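Local coordinates for lamina-associated polypeptide 2 isoforms alpha/zeta (Mus musculus, PDB 2V0X), which forms a dimer through its coiled-coil domain as a component of the nuclear lamina and probably associates with lamin A and DNA, at the interface of chains A and B. Residues are numbered along the deposited sequence; one frame, centred on the assembly and turned at random. Chains: chain A/B, Lamina-associated polypeptide 2 isoforms alpha/zeta.

Contact 1: the interface of chains A and B. Residues chain A 75-76, 78; chain B 218-221.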
loop_
_atom_site.group_PDB
_atom_site.type_symbol
_atom_site.label_atom_id
_atom_site.label_comp_id
_atom_site.label_asym_id
_atom_site.label_seq_id
_atom_site.Cartn_x
_atom_site.Cartn_y
_atom_site.Cartn_z
ATOM N N PRO A 75 -6.410 -13.486 4.757
ATOM C CA PRO A 75 -7.498 -14.469 4.696
ATOM C C PRO A 75 -6.994 -15.913 4.626
ATOM O O PRO A 75 -6.010 -16.223 3.948
ATOM C CB PRO A 75 -8.277 -14.048 3.459
ATOM C CG PRO A 75 -7.207 -13.508 2.565
ATOM C CD PRO A 75 -6.326 -12.713 3.510
ATOM N N LYS A 76 -7.667 -16.774 5.373
ATOM C CA LYS A 76 -7.311 -18.175 5.445
ATOM C C LYS A 76 -7.934 -18.994 4.322
ATOM O O LYS A 76 -8.954 -18.614 3.729
ATOM C CB LYS A 76 -7.746 -18.734 6.801
ATOM C CG LYS A 76 -7.141 -18.000 7.988
ATOM C CD LYS A 76 -7.855 -18.377 9.272
ATOM C CE LYS A 76 -7.172 -17.769 10.487
ATOM N NZ LYS A 76 -5.782 -18.279 10.652
ATOM N N ASP A 78 -10.187 -21.616 3.199
ATOM C CA ASP A 78 -11.358 -22.289 3.759
ATOM C C ASP A 78 -11.133 -23.784 3.961
ATOM O O ASP A 78 -10.592 -24.466 3.079
ATOM C CB ASP A 78 -12.559 -22.095 2.840
ATOM C CG ASP A 78 -12.831 -20.645 2.546
ATOM O OD1 ASP A 78 -13.891 -20.148 2.978
ATOM O OD2 ASP A 78 -11.982 -20.008 1.889
ATOM N N THR B 218 -11.830 -15.259 4.912
ATOM C CA THR B 218 -11.325 -16.429 4.203
ATOM C C THR B 218 -11.247 -16.149 2.690
ATOM O O THR B 218 -11.979 -15.315 2.155
ATOM C CB THR B 218 -12.176 -17.703 4.454
ATOM O OG1 THR B 218 -13.486 -17.524 3.918
ATOM C CG2 THR B 218 -12.260 -18.022 5.941
ATOM N N LEU B 219 -10.383 -16.890 2.012
ATOM C CA LEU B 219 -10.166 -16.735 0.572
ATOM C C LEU B 219 -11.462 -16.861 -0.236
ATOM O O LEU B 219 -11.702 -16.096 -1.170
ATOM C CB LEU B 219 -9.157 -17.795 0.129
ATOM C CG LEU B 219 -7.959 -17.488 -0.769
ATOM C CD1 LEU B 219 -7.226 -16.238 -0.314
ATOM C CD2 LEU B 219 -7.043 -18.713 -0.755
ATOM N N PHE B 220 -12.332 -17.781 0.164
ATOM C CA PHE B 220 -13.570 -17.990 -0.576
ATOM C C PHE B 220 -14.867 -17.729 0.196
ATOM O O PHE B 220 -15.966 -17.928 -0.349
ATOM C CB PHE B 220 -13.589 -19.412 -1.147
ATOM C CG PHE B 220 -12.415 -19.734 -2.034
ATOM C CD1 PHE B 220 -11.397 -20.566 -1.580
ATOM C CD2 PHE B 220 -12.366 -19.264 -3.339
ATOM C CE1 PHE B 220 -10.340 -20.936 -2.421
ATOM C CE2 PHE B 220 -11.322 -19.621 -4.196
ATOM C CZ PHE B 220 -10.309 -20.458 -3.738
ATOM N N GLY B 221 -14.740 -17.305 1.456
ATOM C CA GLY B 221 -15.900 -17.032 2.299
ATOM C C GLY B 221 -17.015 -16.246 1.629
ATOM O O GLY B 221 -16.767 -15.322 0.851
#

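Contact 2: the interface of chains A and B. Residues chain A 141-142, 145, 159; chain B 145, 155-156, 159.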
loop_
_atom_site.group_PDB
_atom_site.type_symbol
_atom_site.label_atom_id
_atom_site.label_comp_id
_atom_site.label_asym_id
_atom_site.label_seq_id
_atom_site.Cartn_x
_atom_site.Cartn_y
_atom_site.Cartn_z
ATOM N N ALA A 141 -9.447 27.431 15.752
ATOM C CA ALA A 141 -8.467 28.500 15.921
ATOM C C ALA A 141 -8.839 29.716 15.071
ATOM O O ALA A 141 -8.671 30.866 15.501
ATOM C CB ALA A 141 -7.084 28.008 15.548
ATOM N N ALA A 142 -9.318 29.468 13.858
ATOM C CA ALA A 142 -9.716 30.554 12.971
ATOM C C ALA A 142 -10.811 31.382 13.652
ATOM O O ALA A 142 -10.760 32.615 13.656
ATOM C CB ALA A 142 -10.227 29.996 11.639
ATOM N N ILE A 145 -9.227 33.519 16.515
ATOM C CA ILE A 145 -8.459 34.633 15.968
ATOM C C ILE A 145 -9.377 35.729 15.429
ATOM O O ILE A 145 -9.075 36.916 15.553
ATOM C CB ILE A 145 -7.506 34.146 14.843
ATOM C CG1 ILE A 145 -6.319 33.398 15.458
ATOM C CG2 ILE A 145 -7.026 35.312 13.974
ATOM C CD1 ILE A 145 -5.406 32.744 14.434
ATOM N N LEU A 159 -3.115 25.709 18.001
ATOM C CA LEU A 159 -2.164 25.577 16.917
ATOM C C LEU A 159 -1.019 24.647 17.282
ATOM O O LEU A 159 -0.423 24.011 16.407
ATOM C CB LEU A 159 -1.613 26.942 16.500
ATOM C CG LEU A 159 -2.636 27.828 15.794
ATOM C CD1 LEU A 159 -1.980 29.142 15.383
ATOM C CD2 LEU A 159 -3.199 27.075 14.585
ATOM N N ILE B 145 -0.023 35.764 14.930
ATOM C CA ILE B 145 -0.906 36.043 16.064
ATOM C C ILE B 145 -0.151 36.175 17.387
ATOM O O ILE B 145 -0.705 36.623 18.392
ATOM C CB ILE B 145 -2.018 34.980 16.191
ATOM C CG1 ILE B 145 -1.417 33.583 16.330
ATOM C CG2 ILE B 145 -2.918 35.038 14.975
ATOM C CD1 ILE B 145 -2.447 32.477 16.454
ATOM N N ALA B 155 -3.296 36.019 9.305
ATOM C CA ALA B 155 -3.293 34.691 9.905
ATOM C C ALA B 155 -4.439 33.846 9.334
ATOM O O ALA B 155 -4.258 32.662 9.053
ATOM C CB ALA B 155 -3.403 34.793 11.417
ATOM N N LEU B 156 -5.606 34.458 9.146
ATOM C CA LEU B 156 -6.759 33.763 8.585
ATOM C C LEU B 156 -6.498 33.206 7.180
ATOM O O LEU B 156 -7.015 32.143 6.827
ATOM C CB LEU B 156 -7.979 34.682 8.554
ATOM C CG LEU B 156 -8.748 34.790 9.869
ATOM C CD1 LEU B 156 -9.531 36.097 9.904
ATOM C CD2 LEU B 156 -9.673 33.585 10.023
ATOM N N LEU B 159 -4.241 30.241 7.660
ATOM C CA LEU B 159 -5.039 29.161 8.203
ATOM C C LEU B 159 -6.007 28.608 7.174
ATOM O O LEU B 159 -6.394 27.446 7.247
ATOM C CB LEU B 159 -5.813 29.615 9.443
ATOM C CG LEU B 159 -5.035 29.895 10.742
ATOM C CD1 LEU B 159 -6.036 30.218 11.842
ATOM C CD2 LEU B 159 -4.166 28.695 11.150
#

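Contact 1: the interface of chains A and B
The carboxylate of A:Asp78 takes the hydroxyl of B:Thr218 and the backbone amide of B:Phe220, at the start of the B:Thr218 to B:Gly221 loop in the dimerization domain of LAP2alpha, beside a short parallel beta bridge that pairs A:Lys76 with B:Thr218. The backbone bond comes from B:Leu219 N to A:Lys76 O at 2.8 Å, nearly straight at 167° about the hydrogen. Along the B:Thr218 side chain, CB comes first and lies over the carboxylate, 3.6 Å from A:Asp78 CG. Its hydroxyl OG1 then donates to A:Asp78 OD1 at 2.8 Å, arriving from above the carboxylate plane. The methyl CG2 grazes the same oxygen at 4.0 Å. With OG1 placed between the backbone N and the carbonyl carbon (chi1 65°), the hydroxyl can also accept from B:Gly221 N at 2.8 Å, although that bond is strongly bent, 119° at the hydrogen. This weakly directed link within chain B may help hold the loop, while the hydroxyl acts as donor towards A:Asp78. The second carboxylate oxygen, A:Asp78 OD2, takes B:Phe220 N at 2.8 Å on its syn side, somewhat out of plane. Held through both oxygens, the carboxylate is restrained in its rotation, and the amide and hydroxyl donors are likely to stabilise its negative charge. On the opposite side of the bridge, the ring of A:Pro75 packs its CB against B:Thr218 C at 3.7 Å, and its CG meets the methyl CD1 of B:Leu219.

Contact 2: the interface of chains A and B
The backbone oxygen A:Ala142 O meets the methyl CD2 of B:Leu156 at 3.9 Å, a van der Waals approach and not a polar bond; the same methyl also touches A:Ala142 CB. This end of the dimer is packed by aliphatic side chains of the coiled coil, which make the contacts described here. At its centre A:Ile145 and B:Ile145 cross at about a right angle. The tip CD1 of A:Ile145 presses on the branch methyl CG2 of B:Ile145 at 3.4 Å, tighter than usual for two carbons, and lies 3.6 Å from B:Ile145 CD1. The two copies differ in rotamer: in A:Ile145 CG1 stands anti to the carbonyl carbon (chi1 -75°), whereas in B:Ile145 it sits between the backbone N and the carbonyl carbon (chi1 57°). Local symmetry is therefore broken, and one isoleucine offers its tip where the other offers its branch. B:Ile145 CD1 also meets A:Leu159 CD1, tip to tip, at 3.5 Å. On the other flank, B:Leu159 CD1 reaches A:Ile145 CD1 at 3.7 Å and also rests over A:Ala142 CA. The two Leu159 side chains meet through their CD2 methyls at 3.9 Å. Cutting A:Ile145 back to an alanine is likely to leave a gap beside B:Ile145 CG2 and B:Leu159 CD1, freeing both side chains to shift. Ile145 is near the C-terminal end of helix 100-146, and Ala155, Leu156 and Leu159 occupy the first turns of helix 152-196, so the patch lies where the helical hairpins of both chains turn.

The C-alpha centres of contact 1 and contact 2 are about 51 Å apart, and no residue belongs to both. Contact 2 joins helices 100-146 and 152-196 of the two chains near their hairpin turns. Contact 1 instead uses loop segments, one just before helix 79-83 of chain A and the other after helix 203-211 of chain B. The two-fold relation repeats both patches with the chains exchanged; contact 2 already contains Ile145 and Leu159 from both copies, so it lies near the axis. The dimer is thus held by apolar coiled-coil packing at one place and by hydrogen-bonded loops that meet across the chains far along its length.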